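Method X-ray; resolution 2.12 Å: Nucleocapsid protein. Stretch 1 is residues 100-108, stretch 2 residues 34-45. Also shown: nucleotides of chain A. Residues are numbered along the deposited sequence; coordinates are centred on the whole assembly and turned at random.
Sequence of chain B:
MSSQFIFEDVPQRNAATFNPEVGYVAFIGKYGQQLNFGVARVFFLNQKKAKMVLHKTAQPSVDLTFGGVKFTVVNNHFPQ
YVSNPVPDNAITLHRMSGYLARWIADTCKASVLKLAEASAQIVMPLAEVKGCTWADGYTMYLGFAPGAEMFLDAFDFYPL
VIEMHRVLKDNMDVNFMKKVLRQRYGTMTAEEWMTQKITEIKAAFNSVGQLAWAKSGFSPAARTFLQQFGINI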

# COMPACT_ATOMS: atom_id res chain seq x y z
N LEU B 100 26.41 -8.51 17.82
CA LEU B 100 26.21 -8.02 19.20
C LEU B 100 25.55 -9.07 20.09
O LEU B 100 25.95 -9.24 21.24
CB LEU B 100 25.41 -6.72 19.25
CG LEU B 100 26.11 -5.42 18.85
CD1 LEU B 100 25.09 -4.29 18.73
CD2 LEU B 100 27.22 -5.01 19.83
N ALA B 101 24.55 -9.76 19.57
CA ALA B 101 23.93 -10.89 20.27
C ALA B 101 24.97 -11.97 20.60
O ALA B 101 25.00 -12.48 21.71
CB ALA B 101 22.80 -11.49 19.45
N ARG B 102 25.80 -12.29 19.62
CA ARG B 102 26.86 -13.26 19.79
C ARG B 102 27.90 -12.78 20.82
O ARG B 102 28.42 -13.58 21.59
CB ARG B 102 27.53 -13.53 18.44
CG ARG B 102 28.84 -14.30 18.49
CD ARG B 102 28.66 -15.75 18.84
NE ARG B 102 29.29 -16.57 17.81
CZ ARG B 102 30.58 -16.87 17.74
NH1 ARG B 102 31.45 -16.46 18.67
NH2 ARG B 102 31.01 -17.59 16.73
N TRP B 103 28.20 -11.49 20.80
CA TRP B 103 29.13 -10.92 21.77
C TRP B 103 28.58 -11.07 23.19
O TRP B 103 29.30 -11.48 24.09
CB TRP B 103 29.44 -9.46 21.45
CG TRP B 103 30.24 -8.78 22.50
CD1 TRP B 103 31.58 -8.90 22.72
CD2 TRP B 103 29.76 -7.88 23.50
NE1 TRP B 103 31.97 -8.12 23.79
CE2 TRP B 103 30.86 -7.49 24.29
CE3 TRP B 103 28.49 -7.37 23.81
CZ2 TRP B 103 30.74 -6.61 25.37
CZ3 TRP B 103 28.37 -6.49 24.87
CH2 TRP B 103 29.49 -6.12 25.64
N ILE B 104 27.29 -10.77 23.37
CA ILE B 104 26.65 -10.88 24.68
C ILE B 104 26.73 -12.32 25.17
O ILE B 104 27.10 -12.57 26.33
CB ILE B 104 25.17 -10.44 24.66
CG1 ILE B 104 25.06 -8.94 24.37
CG2 ILE B 104 24.50 -10.72 26.00
CD1 ILE B 104 23.68 -8.51 23.91
N ALA B 105 26.39 -13.26 24.29
CA ALA B 105 26.41 -14.67 24.63
C ALA B 105 27.82 -15.15 24.97
O ALA B 105 28.01 -15.90 25.94
CB ALA B 105 25.82 -15.50 23.50
N ASP B 106 28.82 -14.71 24.20
CA ASP B 106 30.22 -15.02 24.51
C ASP B 106 30.66 -14.47 25.87
O ASP B 106 31.46 -15.10 26.57
CB ASP B 106 31.16 -14.52 23.41
CG ASP B 106 31.06 -15.35 22.14
OD1 ASP B 106 30.58 -16.50 22.22
OD2 ASP B 106 31.46 -14.86 21.05
N THR B 107 30.15 -13.30 26.24
CA THR B 107 30.43 -12.71 27.54
C THR B 107 29.65 -13.40 28.66
O THR B 107 30.12 -13.47 29.79
CB THR B 107 30.11 -11.21 27.54
OG1 THR B 107 30.69 -10.59 26.38
CG2 THR B 107 30.68 -10.55 28.78
N CYS B 108 28.46 -13.92 28.35
CA CYS B 108 27.57 -14.52 29.35
C CYS B 108 27.90 -15.98 29.64
O CYS B 108 27.69 -16.46 30.75
CB CYS B 108 26.11 -14.41 28.91
SG CYS B 108 25.43 -12.75 29.09
P U A 30 7.18 -3.41 21.68
OP1 U A 30 5.82 -3.62 21.13
OP2 U A 30 7.68 -2.03 21.93
O5' U A 30 7.28 -4.24 23.04
C5' U A 30 8.47 -4.98 23.33
C4' U A 30 8.55 -5.42 24.77
O4' U A 30 9.94 -5.33 25.20
C3' U A 30 7.76 -4.61 25.80
O3' U A 30 6.46 -5.16 26.01
C2' U A 30 8.61 -4.78 27.06
O2' U A 30 8.39 -6.01 27.71
C1' U A 30 10.02 -4.73 26.48
N1 U A 30 10.55 -3.37 26.33
C2 U A 30 11.21 -2.83 27.41
O2 U A 30 11.38 -3.43 28.46
N3 U A 30 11.69 -1.55 27.22
C4 U A 30 11.56 -0.78 26.09
O4 U A 30 12.04 0.36 26.08
C5 U A 30 10.85 -1.40 25.02
C6 U A 30 10.38 -2.65 25.17
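Stretch 2 34-45: QLNFGVARVFFL

From Leu35 onward, stretch 2 lies against the helix of residues 100-108, first as an extended segment and then as a helix of its own. Leu35 (phi/psi -83/143°) and Asn36 (-151/173°) are extended; from Phe37 to Leu45 the chain is helical. Asn36 occupies the N-cap position, its OD1 accepting from Val39 N at 3.1 Å and, in a weak bond, from Gly38 N at 2.9 Å. The two helices run in roughly opposing directions, with a signed crossing angle of -143° and a closest axial approach of 10.9 Å. In this register the CA atoms of Leu100 and Ala40 lie 6.7 Å apart and those of Ile104 and Phe37 7.7 Å apart, so that Phe37, at the start of the helix, lies beside Trp103 and Thr107, while Phe44, near its end, reaches back to Ala101.

The contact buries 559 Å², summed over both sides, and no hydrogen bond crosses it; apolar packing dominates. Leu100 contributes most, with 97 Å² covered. Its CA-to-CB bond points toward stretch 2, and with chi1 m and chi2 t, its two methyl groups meet different parts of stretch 2. Leu100 CD2 meets Leu35 CD2 at 3.6 Å, whereas Leu100 CD1 lies over one face of the Phe43 ring, 3.6 Å from Phe43 CG and 3.9 Å from the ring centroid. Leu100 thus spans the extended lead-in and the helix that follows it.

Trp103, one turn further along, has 95 Å² covered. The Trp103 CA-to-CB bond points toward stretch 2, and with chi1 at 173° (t) the indole packs against residues 35-37. Leu35 CB sits over one face of the six-membered ring, 3.8 Å from its centroid and 3.6 Å from Trp103 CZ2, while the backbone of Asn36 comes close as well, with its CA 3.5 Å from Trp103 CH2.

Phe37, with 80 Å² covered, completes this cluster. Its CA-to-CB bond points sideways, but the ring comes nearer to stretch 1: Phe37 CD1 is 3.7 Å from Trp103 CZ3, which lies at the edge of the phenylalanine ring. The planes of the two six-membered rings meet at 69°, with centroids 5.6 Å apart. Phe37 CZ lies 3.9 Å from Thr107 CG2; on the same side chain, Thr107 OG1 donates a hydrogen bond to Trp103 O at 2.8 Å.

Between these residues, Ile104 CD1 fills the space near the small side chain of Ala40, 3.9 Å from its CB, and lies equally close to Phe44 CE2, also at 3.9 Å. Phe44 CZ in turn approaches Leu100 CB at 4.1 Å and Ala101 CB at 4.2 Å.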

# COMPACT_ATOMS: atom_id res chain seq x y z
N GLN B 34 35.22 -1.14 22.73
CA GLN B 34 34.23 -0.11 23.03
C GLN B 34 32.89 -0.66 23.50
O GLN B 34 32.01 0.11 23.90
CB GLN B 34 34.01 0.79 21.83
CG GLN B 34 35.26 1.45 21.28
CD GLN B 34 34.99 2.33 20.08
OE1 GLN B 34 35.61 2.16 19.03
NE2 GLN B 34 34.07 3.28 20.22
N LEU B 35 32.69 -1.97 23.44
CA LEU B 35 31.38 -2.54 23.74
C LEU B 35 31.15 -2.71 25.23
O LEU B 35 32.06 -3.06 25.98
CB LEU B 35 31.20 -3.87 23.04
CG LEU B 35 31.20 -3.80 21.52
CD1 LEU B 35 31.25 -5.21 20.98
CD2 LEU B 35 29.98 -3.04 21.01
N ASN B 36 29.92 -2.46 25.65
CA ASN B 36 29.44 -2.83 26.97
C ASN B 36 27.94 -3.08 26.85
O ASN B 36 27.36 -2.79 25.82
CB ASN B 36 29.74 -1.74 28.00
CG ASN B 36 29.13 -0.41 27.64
OD1 ASN B 36 27.92 -0.22 27.71
ND2 ASN B 36 29.98 0.54 27.26
N PHE B 37 27.32 -3.58 27.91
CA PHE B 37 25.91 -3.94 27.88
C PHE B 37 24.97 -2.75 27.71
O PHE B 37 23.84 -2.92 27.25
CB PHE B 37 25.52 -4.73 29.13
CG PHE B 37 26.21 -6.07 29.26
CD1 PHE B 37 26.79 -6.70 28.17
CD2 PHE B 37 26.23 -6.72 30.49
CE1 PHE B 37 27.40 -7.93 28.31
CE2 PHE B 37 26.84 -7.95 30.62
CZ PHE B 37 27.43 -8.56 29.53
N GLY B 38 25.41 -1.55 28.09
CA GLY B 38 24.62 -0.34 27.85
C GLY B 38 24.54 -0.03 26.36
O GLY B 38 23.49 0.39 25.85
N VAL B 39 25.65 -0.23 25.67
CA VAL B 39 25.70 0.02 24.24
C VAL B 39 24.79 -0.97 23.52
O VAL B 39 24.04 -0.58 22.62
CB VAL B 39 27.15 -0.07 23.70
CG1 VAL B 39 27.17 0.01 22.19
CG2 VAL B 39 28.00 1.04 24.30
N ALA B 40 24.83 -2.24 23.91
CA ALA B 40 23.96 -3.25 23.30
C ALA B 40 22.51 -3.02 23.71
O ALA B 40 21.60 -3.26 22.92
CB ALA B 40 24.40 -4.66 23.67
N ARG B 41 22.29 -2.54 24.93
CA ARG B 41 20.94 -2.23 25.39
C ARG B 41 20.27 -1.20 24.49
O ARG B 41 19.09 -1.31 24.17
CB ARG B 41 20.97 -1.69 26.83
CG ARG B 41 19.66 -1.03 27.23
CD ARG B 41 19.72 -0.34 28.59
NE ARG B 41 18.45 0.34 28.80
CZ ARG B 41 17.33 -0.25 29.21
NH1 ARG B 41 17.29 -1.55 29.48
NH2 ARG B 41 16.24 0.49 29.35
N VAL B 42 21.03 -0.18 24.13
CA VAL B 42 20.52 0.89 23.29
C VAL B 42 20.31 0.37 21.86
O VAL B 42 19.27 0.64 21.25
CB VAL B 42 21.47 2.10 23.28
CG1 VAL B 42 20.99 3.14 22.28
CG2 VAL B 42 21.56 2.72 24.67
N PHE B 43 21.27 -0.37 21.34
CA PHE B 43 21.10 -0.94 20.00
C PHE B 43 19.77 -1.65 19.86
O PHE B 43 18.98 -1.31 18.98
CB PHE B 43 22.22 -1.89 19.61
CG PHE B 43 22.02 -2.51 18.26
CD1 PHE B 43 22.36 -1.81 17.11
CD2 PHE B 43 21.43 -3.76 18.13
CE1 PHE B 43 22.14 -2.36 15.86
CE2 PHE B 43 21.20 -4.31 16.89
CZ PHE B 43 21.56 -3.61 15.74
N PHE B 44 19.51 -2.62 20.74
CA PHE B 44 18.36 -3.52 20.55
C PHE B 44 17.00 -2.88 20.80
O PHE B 44 16.00 -3.38 20.30
CB PHE B 44 18.50 -4.80 21.37
CG PHE B 44 19.53 -5.75 20.83
CD1 PHE B 44 19.29 -6.43 19.63
CD2 PHE B 44 20.73 -5.96 21.49
CE1 PHE B 44 20.23 -7.29 19.11
CE2 PHE B 44 21.68 -6.83 20.97
CZ PHE B 44 21.43 -7.49 19.77
N LEU B 45 16.94 -1.80 21.57
CA LEU B 45 15.67 -1.07 21.69
C LEU B 45 15.44 -0.07 20.54
O LEU B 45 14.30 0.29 20.27
CB LEU B 45 15.57 -0.37 23.04
CG LEU B 45 15.46 -1.36 24.21
CD1 LEU B 45 15.85 -0.69 25.51
CD2 LEU B 45 14.07 -1.96 24.29